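Exopolygalacturonase (Yersinia enterocolitica, PDB 2UVF) hydrolyses polygalacturonan, a main-chain component of pectin, as a family 28 glycoside hydrolase of the exo-acting type, and is bound here to digalacturonic acid. Local coordinates at residues Q127-A132 / V141-I146; S332-R337 / H355-L360; L553-N558 / D574-K579. All coordinates share one frame; numbering follows the deposited sequence.

In the fold
Running from the N terminus, the chain first builds a fibronectin type III domain, where interaction 1 closes a short loop of eight residues between strand 125-134 and the run that leads into strand 146-149. It then winds into the right-handed parallel beta-helix of family 28. Interaction 2 joins two successive rungs there, 332-337 and 355-360, beside the sugar-binding cleft; interaction 3 does the same for 553-558 and 574-579 near the C-terminal end. The three loops follow one another in series, neither nesting nor crossing. Their centres lie 34 to 35 Å apart, so the small domain, the cleft and the last coils are each tied locally.

Interaction 1. Residues Q127-A132 / V141-I146; sequences QFTVKA and VASKPI
Three backbone hydrogen bonds join the segments, two of them at Phe128 and Ile146, which form an antiparallel hydrogen-bonded pair. Phe128 N gives its hydrogen to Ile146 O at 2.8 Å, rather bent at the donor but nearly along the C=O axis; the return bond from Ile146 N to Phe128 O is straighter and lies in the carbonyl plane. The third runs from Ser143 N to Val130 O at 3.1 Å, approaching from above the carbonyl plane. Two CA-H...O contacts flank the Phe128-Ile146 pair, from Gln127 CA to Ile146 O and from Pro145 CA to Phe128 O. One bond comes from a side chain, a serine standing in for a backbone acceptor. Ser143 OG sits between its own N and carbonyl carbon (chi1 56°), the crowded position, and so reaches Val130 N at 2.9 Å with a nearly straight N-H...O angle of 163°. This is the edge of the four-stranded antiparallel sheet of the fibronectin type III domain: 127-132 belongs to an inner strand, paired on its other side with strand 66-73, while the irregular run 141-146 leads into edge strand 146-149. Apolar packing divides between the two sides of the sheet. On the interior side Phe128 CB meets Ile146 CG1 at 4.1 Å, both residues also lying on Leu41 and Leu55, while Val130 CG1 rests 3.7 Å from Ser143 CB. On the other side Thr129 CG2 lies 3.7 Å from Pro145 CA, and the extended Lys131 chain passes alongside Ala142, with CE 4.0 Å from Ala142 CB.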
loop_
_atom_site.group_PDB
_atom_site.type_symbol
_atom_site.label_atom_id
_atom_site.label_comp_id
_atom_site.label_asym_id
_atom_site.label_seq_id
_atom_site.Cartn_x
_atom_site.Cartn_y
_atom_site.Cartn_z
ATOM N N GLN A 127 -17.931 2.236 -25.037
ATOM C CA GLN A 127 -17.174 3.497 -25.045
ATOM C C GLN A 127 -17.480 4.269 -23.759
ATOM O O GLN A 127 -18.556 4.109 -23.179
ATOM C CB GLN A 127 -17.494 4.315 -26.308
ATOM C CG GLN A 127 -16.638 5.565 -26.547
ATOM C CD GLN A 127 -17.381 6.877 -26.242
ATOM O OE1 GLN A 127 -16.900 7.963 -26.578
ATOM N NE2 GLN A 127 -18.554 6.777 -25.616
ATOM N N PHE A 128 -16.520 5.076 -23.305
ATOM C CA PHE A 128 -16.618 5.775 -22.021
ATOM C C PHE A 128 -15.989 7.178 -22.103
ATOM O O PHE A 128 -14.887 7.351 -22.657
ATOM C CB PHE A 128 -15.915 4.975 -20.902
ATOM C CG PHE A 128 -16.539 3.629 -20.585
ATOM C CD1 PHE A 128 -17.788 3.542 -19.964
ATOM C CD2 PHE A 128 -15.841 2.448 -20.850
ATOM C CE1 PHE A 128 -18.360 2.292 -19.650
ATOM C CE2 PHE A 128 -16.389 1.202 -20.539
ATOM C CZ PHE A 128 -17.648 1.119 -19.941
ATOM N N THR A 129 -16.699 8.175 -21.573
ATOM C CA THR A 129 -16.093 9.483 -21.290
ATOM C C THR A 129 -16.365 9.936 -19.847
ATOM O O THR A 129 -17.283 9.433 -19.196
ATOM C CB THR A 129 -16.515 10.610 -22.293
ATOM O OG1 THR A 129 -17.940 10.760 -22.306
ATOM C CG2 THR A 129 -15.998 10.328 -23.698
ATOM N N VAL A 130 -15.556 10.888 -19.375
ATOM C CA VAL A 130 -15.684 11.485 -18.031
ATOM C C VAL A 130 -15.603 13.027 -18.072
ATOM O O VAL A 130 -14.740 13.602 -18.746
ATOM C CB VAL A 130 -14.622 10.882 -17.018
ATOM C CG1 VAL A 130 -13.182 11.196 -17.435
ATOM C CG2 VAL A 130 -14.884 11.347 -15.595
ATOM N N LYS A 131 -16.519 13.683 -17.358
ATOM C CA LYS A 131 -16.505 15.146 -17.206
ATOM C C LYS A 131 -16.365 15.529 -15.736
ATOM O O LYS A 131 -17.027 14.925 -14.875
ATOM C CB LYS A 131 -17.811 15.775 -17.730
ATOM C CG LYS A 131 -18.220 15.400 -19.132
ATOM C CD LYS A 131 -19.351 16.309 -19.598
ATOM C CE LYS A 131 -19.830 15.942 -21.003
ATOM N NZ LYS A 131 -20.483 17.093 -21.713
ATOM N N ALA A 132 -15.508 16.514 -15.465
ATOM C CA ALA A 132 -15.478 17.219 -14.184
ATOM C C ALA A 132 -16.784 17.968 -13.938
ATOM O O ALA A 132 -17.319 18.627 -14.835
ATOM C CB ALA A 132 -14.313 18.188 -14.126
ATOM N N VAL A 141 -15.787 20.027 -20.638
ATOM C CA VAL A 141 -15.797 19.241 -21.868
ATOM C C VAL A 141 -15.380 17.788 -21.564
ATOM O O VAL A 141 -14.539 17.542 -20.679
ATOM C CB VAL A 141 -14.936 19.888 -23.013
ATOM C CG1 VAL A 141 -15.442 21.287 -23.331
ATOM C CG2 VAL A 141 -13.456 19.936 -22.664
ATOM N N ALA A 142 -16.004 16.840 -22.266
ATOM C CA ALA A 142 -15.730 15.418 -22.076
ATOM C C ALA A 142 -14.254 15.089 -22.309
ATOM O O ALA A 142 -13.565 15.766 -23.087
ATOM C CB ALA A 142 -16.614 14.576 -22.989
ATOM N N SER A 143 -13.775 14.058 -21.614
ATOM C CA SER A 143 -12.423 13.536 -21.805
ATOM C C SER A 143 -12.301 12.984 -23.230
ATOM O O SER A 143 -13.285 12.985 -23.975
ATOM C CB SER A 143 -12.154 12.423 -20.791
ATOM O OG SER A 143 -13.144 11.412 -20.897
ATOM N N LYS A 144 -11.107 12.531 -23.613
ATOM C CA LYS A 144 -10.971 11.693 -24.804
ATOM C C LYS A 144 -11.652 10.357 -24.481
ATOM O O LYS A 144 -11.560 9.872 -23.345
ATOM C CB LYS A 144 -9.504 11.489 -25.193
ATOM C CG LYS A 144 -8.783 12.762 -25.620
ATOM C CD LYS A 144 -7.936 12.531 -26.887
ATOM C CE LYS A 144 -6.892 13.626 -27.092
ATOM N NZ LYS A 144 -5.862 13.632 -26.002
ATOM N N PRO A 145 -12.375 9.776 -25.457
ATOM C CA PRO A 145 -13.052 8.526 -25.137
ATOM C C PRO A 145 -12.105 7.332 -24.977
ATOM O O PRO A 145 -10.960 7.363 -25.444
ATOM C CB PRO A 145 -13.973 8.308 -26.346
ATOM C CG PRO A 145 -13.360 9.059 -27.443
ATOM C CD PRO A 145 -12.638 10.218 -26.841
ATOM N N ILE A 146 -12.581 6.303 -24.290
ATOM C CA ILE A 146 -11.941 5.005 -24.347
ATOM C C ILE A 146 -12.989 3.953 -24.679
ATOM O O ILE A 146 -14.148 4.046 -24.256
ATOM C CB ILE A 146 -11.099 4.622 -23.055
ATOM C CG1 ILE A 146 -11.982 4.327 -21.840
ATOM C CG2 ILE A 146 -10.039 5.678 -22.732
ATOM C CD1 ILE A 146 -11.273 3.465 -20.802
#

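Interaction 2. Residues S332-R337 / H355-L360; sequences SLMTLR and HGIMNL. With ADA (alpha-D-galactopyranuronic acid), chain C; ADA (alpha-D-galactopyranuronic acid), chain B; SO4 (sulfate ion), chain D.
This contact contributes His355 to the sugar-binding pocket of the parallel beta-helix; its strands 334-337 and 357-360 are neighbouring rungs, parallel and in register from Met334-Ile357 to Arg337-Leu360. Their backbones alternate as donor and acceptor: Met358 N to Met334 O, Leu336 N to Met358 O at a nearly straight 172°, and Leu360 N to Leu336 O. Before the strands start, Leu333 N bonds to His355 O at 2.8 Å, and His355 N reaches back to Ser332 OG at 3.2 Å. Inside the coil Met334 CB meets Ile357 CG1 at 4.2 Å. On the other side of the sheet Met358, its CG anti to the carbonyl carbon, bends at chi3 (70°) and brings SD to 3.3 Å from Thr335 OG1, a hydroxyl whose hydrogen-bonding partner is Ser243. The Leu360 side chain crosses obliquely past Arg337, whose guanidinium leads away to a sulfate, with NH1 3.1 Å from O2. The His355 ring meets the ligand edge-on: NE2 donates to O6A of the chain C galacturonate at 2.7 Å and 174°, while ND1 is hydrogen-bonded to the carbonyl Asn379 O. These two bonds fix the imidazole's rotation. With an acceptor at each ring nitrogen, it is probably protonated on both, and the uronate's negative charge would stabilise that form.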
loop_
_atom_site.group_PDB
_atom_site.type_symbol
_atom_site.label_atom_id
_atom_site.label_comp_id
_atom_site.label_asym_id
_atom_site.label_seq_id
_atom_site.Cartn_x
_atom_site.Cartn_y
_atom_site.Cartn_z
ATOM N N SER A 332 4.845 -14.413 5.446
ATOM C CA SER A 332 4.007 -13.297 5.010
ATOM C C SER A 332 2.682 -13.817 4.476
ATOM O O SER A 332 2.520 -15.027 4.236
ATOM C CB SER A 332 4.713 -12.487 3.925
ATOM O OG SER A 332 5.748 -11.742 4.506
ATOM N N LEU A 333 1.727 -12.923 4.289
ATOM C CA LEU A 333 0.418 -13.357 3.829
ATOM C C LEU A 333 0.399 -13.691 2.330
ATOM O O LEU A 333 -0.180 -14.689 1.912
ATOM C CB LEU A 333 -0.648 -12.310 4.192
ATOM C CG LEU A 333 -2.085 -12.815 4.053
ATOM C CD1 LEU A 333 -2.842 -12.752 5.386
ATOM C CD2 LEU A 333 -2.798 -12.080 2.926
ATOM N N MET A 334 1.041 -12.854 1.524
ATOM C CA MET A 334 0.990 -13.002 0.078
ATOM C C MET A 334 2.296 -12.508 -0.502
ATOM O O MET A 334 2.765 -11.448 -0.137
ATOM C CB MET A 334 -0.176 -12.209 -0.515
ATOM C CG MET A 334 -0.466 -12.558 -1.952
ATOM S SD MET A 334 -1.782 -11.604 -2.715
ATOM C CE MET A 334 -3.227 -12.180 -1.818
ATOM N N THR A 335 2.895 -13.293 -1.388
ATOM C CA THR A 335 4.126 -12.879 -2.045
ATOM C C THR A 335 4.057 -13.218 -3.514
ATOM O O THR A 335 4.128 -14.372 -3.885
ATOM C CB THR A 335 5.380 -13.529 -1.406
ATOM O OG1 THR A 335 5.428 -13.187 -0.014
ATOM C CG2 THR A 335 6.655 -13.045 -2.100
ATOM N N LEU A 336 3.922 -12.192 -4.345
ATOM C CA LEU A 336 3.811 -12.387 -5.775
ATOM C C LEU A 336 5.039 -11.789 -6.378
ATOM O O LEU A 336 5.293 -10.601 -6.213
ATOM C CB LEU A 336 2.558 -11.708 -6.338
ATOM C CG LEU A 336 1.260 -11.900 -5.557
ATOM C CD1 LEU A 336 0.245 -10.927 -6.135
ATOM C CD2 LEU A 336 0.752 -13.352 -5.571
ATOM N N ARG A 337 5.796 -12.627 -7.082
ATOM C CA ARG A 337 7.100 -12.241 -7.610
ATOM C C ARG A 337 7.209 -12.536 -9.117
ATOM O O ARG A 337 6.785 -13.601 -9.589
ATOM C CB ARG A 337 8.208 -12.952 -6.836
ATOM C CG ARG A 337 9.596 -12.428 -7.164
ATOM C CD ARG A 337 10.674 -13.100 -6.349
ATOM N NE ARG A 337 10.843 -14.510 -6.691
ATOM C CZ ARG A 337 11.891 -15.245 -6.321
ATOM N NH1 ARG A 337 12.874 -14.702 -5.621
ATOM N NH2 ARG A 337 11.974 -16.516 -6.676
ATOM N N HIS A 355 4.554 -10.162 6.979
ATOM C CA HIS A 355 4.040 -9.039 6.178
ATOM C C HIS A 355 2.665 -9.377 5.618
ATOM O O HIS A 355 2.253 -10.530 5.633
ATOM C CB HIS A 355 4.954 -8.700 4.972
ATOM C CG HIS A 355 6.373 -8.341 5.317
ATOM N ND1 HIS A 355 6.718 -7.540 6.386
ATOM C CD2 HIS A 355 7.532 -8.619 4.677
ATOM C CE1 HIS A 355 8.025 -7.366 6.409
ATOM N NE2 HIS A 355 8.542 -8.003 5.375
ATOM N N GLY A 356 1.976 -8.361 5.088
ATOM C CA GLY A 356 0.662 -8.528 4.448
ATOM C C GLY A 356 0.852 -8.941 3.005
ATOM O O GLY A 356 1.255 -10.078 2.722
ATOM N N ILE A 357 0.616 -7.999 2.089
ATOM C CA ILE A 357 0.759 -8.250 0.645
ATOM C C ILE A 357 2.103 -7.769 0.076
ATOM O O ILE A 357 2.460 -6.599 0.205
ATOM C CB ILE A 357 -0.458 -7.672 -0.139
ATOM C CG1 ILE A 357 -1.723 -8.437 0.263
ATOM C CG2 ILE A 357 -0.232 -7.754 -1.675
ATOM C CD1 ILE A 357 -2.987 -7.796 -0.105
ATOM N N MET A 358 2.842 -8.690 -0.545
ATOM C CA MET A 358 4.149 -8.391 -1.133
ATOM C C MET A 358 4.125 -8.547 -2.644
ATOM O O MET A 358 3.622 -9.551 -3.157
ATOM C CB MET A 358 5.240 -9.320 -0.583
ATOM C CG MET A 358 5.511 -9.209 0.910
ATOM S SD MET A 358 6.685 -10.483 1.421
ATOM C CE MET A 358 8.192 -9.880 0.630
ATOM N N ASN A 359 4.651 -7.536 -3.337
ATOM C CA ASN A 359 4.849 -7.557 -4.776
ATOM C C ASN A 359 6.319 -7.363 -5.002
ATOM O O ASN A 359 6.886 -6.344 -4.602
ATOM C CB ASN A 359 4.100 -6.415 -5.457
ATOM C CG ASN A 359 2.626 -6.544 -5.324
ATOM O OD1 ASN A 359 1.971 -7.120 -6.187
ATOM N ND2 ASN A 359 2.084 -6.046 -4.208
ATOM N N LEU A 360 6.942 -8.369 -5.603
ATOM C CA LEU A 360 8.376 -8.342 -5.840
ATOM C C LEU A 360 8.624 -8.454 -7.343
ATOM O O LEU A 360 8.211 -9.425 -7.977
ATOM C CB LEU A 360 9.083 -9.462 -5.050
ATOM C CG LEU A 360 9.057 -9.426 -3.503
ATOM C CD1 LEU A 360 9.825 -10.590 -2.963
ATOM C CD2 LEU A 360 9.572 -8.104 -2.876
HETATM C C1 ADA C . 11.976 -3.402 5.043
HETATM C C2 ADA C . 11.312 -2.965 3.722
HETATM C C3 ADA C . 10.091 -3.876 3.490
HETATM C C4 ADA C . 10.538 -5.369 3.423
HETATM C C5 ADA C . 11.266 -5.751 4.731
HETATM C C6 ADA C . 11.829 -7.192 4.870
HETATM O O2 ADA C . 10.950 -1.570 3.752
HETATM O O3 ADA C . 9.377 -3.480 2.321
HETATM O O4 ADA C . 11.381 -5.614 2.292
HETATM O O5 ADA C . 12.352 -4.818 5.016
HETATM O O6B ADA C . 13.010 -7.290 5.270
HETATM O O6A ADA C . 11.088 -8.168 4.598
HETATM C C1 ADA B . 9.172 -2.026 8.777
HETATM C C2 ADA B . 9.055 -3.330 7.961
HETATM C C3 ADA B . 10.351 -4.132 8.217
HETATM C C4 ADA B . 11.458 -3.398 7.442
HETATM C C5 ADA B . 11.591 -2.008 8.090
HETATM C C6 ADA B . 12.633 -1.143 7.344
HETATM O O1 ADA B . 9.421 -2.248 10.196
HETATM O O2 ADA B . 7.886 -4.061 8.254
HETATM O O3 ADA B . 10.236 -5.539 7.892
HETATM O O4 ADA B . 10.992 -3.192 6.085
HETATM O O5 ADA B . 10.282 -1.294 8.170
HETATM O O6B ADA B . 12.251 -0.503 6.331
HETATM O O6A ADA B . 13.808 -1.121 7.793
HETATM S S SO4 D . 15.048 -17.951 -4.939
HETATM O O1 SO4 D . 13.987 -18.883 -4.549
HETATM O O2 SO4 D . 14.886 -16.632 -4.304
HETATM O O3 SO4 D . 16.350 -18.502 -4.534
HETATM O O4 SO4 D . 14.993 -17.836 -6.401
#

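Interaction 3. Residues L553-N558 / D574-K579; sequences LVHVNN and DSEFNK
Strands 553-557 and 576-578 run side by side, 4.7 Å apart and only 4° from parallel, as successive rungs of the beta-helix. Backbone bonds pass back and forth from Glu576 N to Val554 O, Val556 N to Glu576 O, Asn578 N to Val556 O and Asn558 N to Asn578 O; at the start Ser575 OG takes over, accepting Val554 N at 2.8 Å while also bonded to Arg573 O. On the face with Val554 and Val556, Phe577 crosses Val556 obliquely, its CD2 3.5 Å from Val556 CB, and its CE2 comes within 4.4 Å of Val554 CG1, with the ring of Trp591 meeting it further on. The opposite face is polar. Asn557 and Asn578 point the same way, Asn557 OD1 lying 3.2 Å from Asn578 CB. Glu576 has CG in the crowded position (chi1 70°) and bends at chi2, swinging OE2 to 2.8 Å from His555 ND1. Ring and carboxylate are nearly coplanar, and OE2 accepts with its syn lone pair, close to the imidazole plane. The bond places a proton on ND1 and helps to set the ring's rotation; the carboxylate would probably raise the histidine's pKa, an effect that nearby Lys600, which touches Glu576, may temper.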
loop_
_atom_site.group_PDB
_atom_site.type_symbol
_atom_site.label_atom_id
_atom_site.label_comp_id
_atom_site.label_asym_id
_atom_site.label_seq_id
_atom_site.Cartn_x
_atom_site.Cartn_y
_atom_site.Cartn_z
ATOM N N LEU A 553 15.948 19.926 -3.072
ATOM C CA LEU A 553 14.790 20.058 -3.964
ATOM C C LEU A 553 13.446 19.622 -3.356
ATOM O O LEU A 553 12.680 18.895 -3.982
ATOM C CB LEU A 553 15.055 19.365 -5.314
ATOM C CG LEU A 553 16.175 19.977 -6.176
ATOM C CD1 LEU A 553 16.523 19.046 -7.307
ATOM C CD2 LEU A 553 15.787 21.384 -6.704
ATOM N N VAL A 554 13.179 20.079 -2.134
ATOM C CA VAL A 554 11.875 19.913 -1.490
ATOM C C VAL A 554 10.990 21.146 -1.761
ATOM O O VAL A 554 11.296 22.250 -1.316
ATOM C CB VAL A 554 12.011 19.670 0.047
ATOM C CG1 VAL A 554 10.648 19.566 0.711
ATOM C CG2 VAL A 554 12.831 18.420 0.342
ATOM N N HIS A 555 9.900 20.940 -2.499
ATOM C CA HIS A 555 8.939 22.008 -2.832
ATOM C C HIS A 555 7.654 21.853 -2.010
ATOM O O HIS A 555 6.885 20.912 -2.223
ATOM C CB HIS A 555 8.607 21.998 -4.331
ATOM C CG HIS A 555 9.759 21.601 -5.204
ATOM N ND1 HIS A 555 10.846 22.424 -5.428
ATOM C CD2 HIS A 555 10.005 20.459 -5.890
ATOM C CE1 HIS A 555 11.704 21.806 -6.222
ATOM N NE2 HIS A 555 11.217 20.614 -6.519
ATOM N N VAL A 556 7.444 22.764 -1.058
ATOM C CA VAL A 556 6.271 22.732 -0.173
ATOM C C VAL A 556 5.358 23.950 -0.405
ATOM O O VAL A 556 5.781 25.094 -0.223
ATOM C CB VAL A 556 6.672 22.587 1.328
ATOM C CG1 VAL A 556 5.443 22.680 2.243
ATOM C CG2 VAL A 556 7.399 21.261 1.571
ATOM N N ASN A 557 4.113 23.682 -0.817
ATOM C CA ASN A 557 3.141 24.714 -1.210
ATOM C C ASN A 557 1.717 24.500 -0.675
ATOM O O ASN A 557 1.149 23.417 -0.806
ATOM C CB ASN A 557 3.098 24.853 -2.742
ATOM C CG ASN A 557 4.127 25.852 -3.276
ATOM O OD1 ASN A 557 3.994 27.074 -3.070
ATOM N ND2 ASN A 557 5.157 25.343 -3.974
ATOM N N ASN A 558 1.147 25.550 -0.084
ATOM C CA ASN A 558 -0.258 25.556 0.352
ATOM C C ASN A 558 -0.647 24.414 1.316
ATOM O O ASN A 558 -1.470 23.556 0.999
ATOM C CB ASN A 558 -1.200 25.636 -0.868
ATOM C CG ASN A 558 -2.678 25.712 -0.477
ATOM O OD1 ASN A 558 -3.022 26.247 0.577
ATOM N ND2 ASN A 558 -3.557 25.176 -1.334
ATOM N N ASP A 574 18.303 23.846 -1.745
ATOM C CA ASP A 574 17.490 24.152 -2.947
ATOM C C ASP A 574 15.970 23.899 -2.764
ATOM O O ASP A 574 15.264 23.486 -3.706
ATOM C CB ASP A 574 18.019 23.425 -4.211
ATOM C CG ASP A 574 19.550 23.240 -4.217
ATOM O OD1 ASP A 574 20.284 24.178 -3.828
ATOM O OD2 ASP A 574 20.011 22.144 -4.633
ATOM N N SER A 575 15.475 24.179 -1.557
ATOM C CA SER A 575 14.085 23.899 -1.209
ATOM C C SER A 575 13.264 25.142 -0.823
ATOM O O SER A 575 13.809 26.107 -0.292
ATOM C CB SER A 575 14.060 22.871 -0.083
ATOM O OG SER A 575 14.722 21.680 -0.482
ATOM N N GLU A 576 11.956 25.126 -1.090
ATOM C CA GLU A 576 11.081 26.236 -0.664
ATOM C C GLU A 576 9.761 25.821 0.015
ATOM O O GLU A 576 9.139 24.838 -0.381
ATOM C CB GLU A 576 10.821 27.244 -1.801
ATOM C CG GLU A 576 9.955 26.745 -2.935
ATOM C CD GLU A 576 10.683 25.782 -3.835
ATOM O OE1 GLU A 576 11.920 25.929 -3.979
ATOM O OE2 GLU A 576 10.018 24.874 -4.392
ATOM N N PHE A 577 9.352 26.617 1.008
ATOM C CA PHE A 577 8.159 26.378 1.820
ATOM C C PHE A 577 7.180 27.562 1.758
ATOM O O PHE A 577 7.280 28.506 2.552
ATOM C CB PHE A 577 8.565 26.109 3.272
ATOM C CG PHE A 577 9.501 24.952 3.435
ATOM C CD1 PHE A 577 10.884 25.138 3.369
ATOM C CD2 PHE A 577 9.005 23.666 3.667
ATOM C CE1 PHE A 577 11.759 24.060 3.518
ATOM C CE2 PHE A 577 9.874 22.585 3.814
ATOM C CZ PHE A 577 11.250 22.780 3.742
ATOM N N ASN A 578 6.226 27.484 0.835
ATOM C CA ASN A 578 5.283 28.560 0.571
ATOM C C ASN A 578 3.842 28.300 1.002
ATOM O O ASN A 578 3.260 27.260 0.684
ATOM C CB ASN A 578 5.341 28.939 -0.904
ATOM C CG ASN A 578 6.734 29.363 -1.316
ATOM O OD1 ASN A 578 7.538 29.793 -0.462
ATOM N ND2 ASN A 578 7.054 29.206 -2.597
ATOM N N LYS A 579 3.291 29.267 1.735
ATOM C CA LYS A 579 1.920 29.209 2.228
ATOM C C LYS A 579 1.701 27.990 3.115
ATOM O O LYS A 579 0.745 27.235 2.945
ATOM C CB LYS A 579 0.916 29.264 1.070
ATOM C CG LYS A 579 1.207 30.378 0.056
ATOM C CD LYS A 579 0.499 30.121 -1.270
ATOM C CE LYS A 579 -1.006 30.270 -1.113
ATOM N NZ LYS A 579 -1.301 31.540 -0.386
#